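Local coordinates for putative yopH targeting protein (PDB 4GF3) that probably acts as a secretion chaperone that binds the type III effector YopH and targets it for export, at residues V38-I43 with L48-R53. Sequence-based numbering, arbitrary orientation.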
loop_
_atom_site.group_PDB
_atom_site.type_symbol
_atom_site.label_atom_id
_atom_site.label_comp_id
_atom_site.label_asym_id
_atom_site.label_seq_id
_atom_site.Cartn_x
_atom_site.Cartn_y
_atom_site.Cartn_z
ATOM N N VAL A 38 1.114 -2.770 4.892
ATOM C CA VAL A 38 0.962 -2.319 3.570
ATOM C C VAL A 38 1.815 -3.246 2.738
ATOM O O VAL A 38 3.010 -3.402 2.936
ATOM C CB VAL A 38 1.419 -0.852 3.373
ATOM C CG1 VAL A 38 1.506 -0.509 1.918
ATOM C CG2 VAL A 38 0.418 0.143 3.993
ATOM N N HIS A 39 1.166 -3.842 1.764
ATOM C CA HIS A 39 1.792 -4.779 0.818
ATOM C C HIS A 39 2.114 -4.086 -0.489
ATOM O O HIS A 39 1.376 -3.209 -0.971
ATOM C CB HIS A 39 0.815 -5.912 0.525
ATOM C CG HIS A 39 0.472 -6.720 1.722
ATOM N ND1 HIS A 39 1.296 -7.709 2.207
ATOM C CD2 HIS A 39 -0.589 -6.659 2.569
ATOM C CE1 HIS A 39 0.743 -8.239 3.276
ATOM N NE2 HIS A 39 -0.385 -7.597 3.520
ATOM N N LEU A 40 3.240 -4.472 -1.065
ATOM C CA LEU A 40 3.736 -3.959 -2.341
ATOM C C LEU A 40 3.978 -5.127 -3.302
ATOM O O LEU A 40 4.583 -6.078 -2.931
ATOM C CB LEU A 40 5.061 -3.266 -2.177
ATOM C CG LEU A 40 5.001 -2.225 -1.111
ATOM C CD1 LEU A 40 6.335 -2.167 -0.362
ATOM C CD2 LEU A 40 4.525 -0.993 -1.815
ATOM N N ALA A 41 3.534 -5.008 -4.544
ATOM C CA ALA A 41 3.785 -6.035 -5.555
ATOM C C ALA A 41 3.704 -5.480 -6.975
ATOM O O ALA A 41 2.898 -4.603 -7.235
ATOM C CB ALA A 41 2.775 -7.132 -5.409
ATOM N N PRO A 42 4.499 -6.028 -7.880
ATOM C CA PRO A 42 4.292 -5.752 -9.311
ATOM C C PRO A 42 2.991 -6.488 -9.746
ATOM O O PRO A 42 2.669 -7.566 -9.209
ATOM C CB PRO A 42 5.531 -6.307 -9.979
ATOM C CG PRO A 42 6.274 -7.072 -8.966
ATOM C CD PRO A 42 5.558 -7.019 -7.653
ATOM N N ILE A 43 2.201 -5.866 -10.598
ATOM C CA ILE A 43 0.988 -6.508 -11.076
ATOM C C ILE A 43 0.943 -6.817 -12.540
ATOM O O ILE A 43 0.167 -7.686 -12.963
ATOM C CB ILE A 43 -0.237 -5.755 -10.668
ATOM C CG1 ILE A 43 -0.277 -4.332 -11.248
ATOM C CG2 ILE A 43 -0.347 -5.745 -9.179
ATOM C CD1 ILE A 43 -1.707 -3.963 -11.344
ATOM N N LEU A 48 2.729 -1.293 -10.400
ATOM C CA LEU A 48 2.688 -1.957 -9.121
ATOM C C LEU A 48 1.478 -1.536 -8.333
ATOM O O LEU A 48 0.781 -0.574 -8.664
ATOM C CB LEU A 48 3.952 -1.734 -8.280
ATOM C CG LEU A 48 4.025 -0.340 -7.551
ATOM C CD1 LEU A 48 4.904 -0.431 -6.304
ATOM C CD2 LEU A 48 4.514 0.766 -8.463
ATOM N N VAL A 49 1.229 -2.283 -7.278
ATOM C CA VAL A 49 0.211 -1.886 -6.300
ATOM C C VAL A 49 0.758 -1.845 -4.916
ATOM O O VAL A 49 1.708 -2.573 -4.566
ATOM C CB VAL A 49 -1.002 -2.817 -6.261
ATOM C CG1 VAL A 49 -1.805 -2.717 -7.558
ATOM C CG2 VAL A 49 -0.539 -4.266 -5.986
ATOM N N ALA A 50 0.140 -0.974 -4.120
ATOM C CA ALA A 50 0.327 -0.888 -2.703
ATOM C C ALA A 50 -1.052 -1.022 -2.083
ATOM O O ALA A 50 -2.055 -0.422 -2.549
ATOM C CB ALA A 50 0.953 0.431 -2.327
ATOM N N PHE A 51 -1.161 -1.896 -1.115
ATOM C CA PHE A 51 -2.507 -2.213 -0.567
ATOM C C PHE A 51 -2.467 -2.732 0.850
ATOM O O PHE A 51 -1.434 -3.286 1.299
ATOM C CB PHE A 51 -3.293 -3.185 -1.497
ATOM C CG PHE A 51 -2.756 -4.574 -1.543
ATOM C CD1 PHE A 51 -3.262 -5.572 -0.681
ATOM C CD2 PHE A 51 -1.748 -4.907 -2.426
ATOM C CE1 PHE A 51 -2.772 -6.847 -0.721
ATOM C CE2 PHE A 51 -1.295 -6.209 -2.499
ATOM C CZ PHE A 51 -1.808 -7.177 -1.651
ATOM N N MET A 52 -3.596 -2.581 1.543
ATOM C CA MET A 52 -3.735 -3.029 2.929
ATOM C C MET A 52 -5.178 -3.467 3.217
ATOM O O MET A 52 -6.165 -2.921 2.640
ATOM C CB MET A 52 -3.270 -1.947 3.904
ATOM C CG MET A 52 -4.094 -0.699 3.985
ATOM S SD MET A 52 -3.527 0.327 5.336
ATOM C CE MET A 52 -4.170 -0.504 6.784
ATOM N N ARG A 53 -5.304 -4.441 4.105
ATOM C CA ARG A 53 -6.596 -4.781 4.682
ATOM C C ARG A 53 -6.799 -3.884 5.895
ATOM O O ARG A 53 -5.955 -3.798 6.802
ATOM C CB ARG A 53 -6.692 -6.264 5.061
ATOM C CG ARG A 53 -8.074 -6.751 5.592
ATOM C CD ARG A 53 -8.157 -8.281 5.508
ATOM N NE ARG A 53 -9.396 -8.906 6.032
ATOM C CZ ARG A 53 -9.571 -9.295 7.294
ATOM N NH1 ARG A 53 -8.621 -9.069 8.199
ATOM N NH2 ARG A 53 -10.717 -9.882 7.681
#
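Phe51 and His39 meet through a pair of torsions: chi1 of 70° sets the phenyl group between its own backbone N and carbonyl carbon, leaning it over the adjoining strand, while chi1 of -63° carries the imidazole out beyond the CE1-CZ edge of that ring. His39 CB, rather than the imidazole, therefore takes the phenyl face. It stands 3.7 Å from the centroid of the Phe51 ring and close to the ring normal, which meets the geometry of a CH-pi contact. The two rings are near parallel, with centroids 5.2 Å apart, but slid so far that they barely overlap. Backbone bonds fix the pairing beneath them: His39 N gives an almost linear bond to Phe51 O (2.7 Å, 174°), and Phe51 N returns one to His39 O. Ala41 and Val49 form the next hydrogen-bonded pair, Val49 N reaching Ala41 O at 2.9 Å. Between these pairs, Leu40 and Ala50, a non-hydrogen-bonded pair, turn to the opposite face, where Leu40 CD2 lies 3.9 Å from Ala50 CB. Past the strand end, the Ile43 side chain crosses that of Val49 at about a right angle, Ile43 CG2 lying 3.5 Å from Val49 CG2. The alternating hydrogen-bonded and non-hydrogen-bonded pairs, on consecutive strands 36-42 and 47-56, make this an antiparallel beta hairpin of the CesT-type chaperone fold, with different neighbours on its two faces. On the His39 side, His39 NE2 hydrogen-bonds an acidic side chain of another protein's chain, and apolar groups of that chain pack on His39, Ala41 and Phe51, consistent with a surface that binds a partner. On the other face, Leu40 packs on Phe11 of helix 4-15 and Ala50 on Val108 of helix 102-118, while strands 28-32 and 88-96 flank the hairpin within the antiparallel sheet.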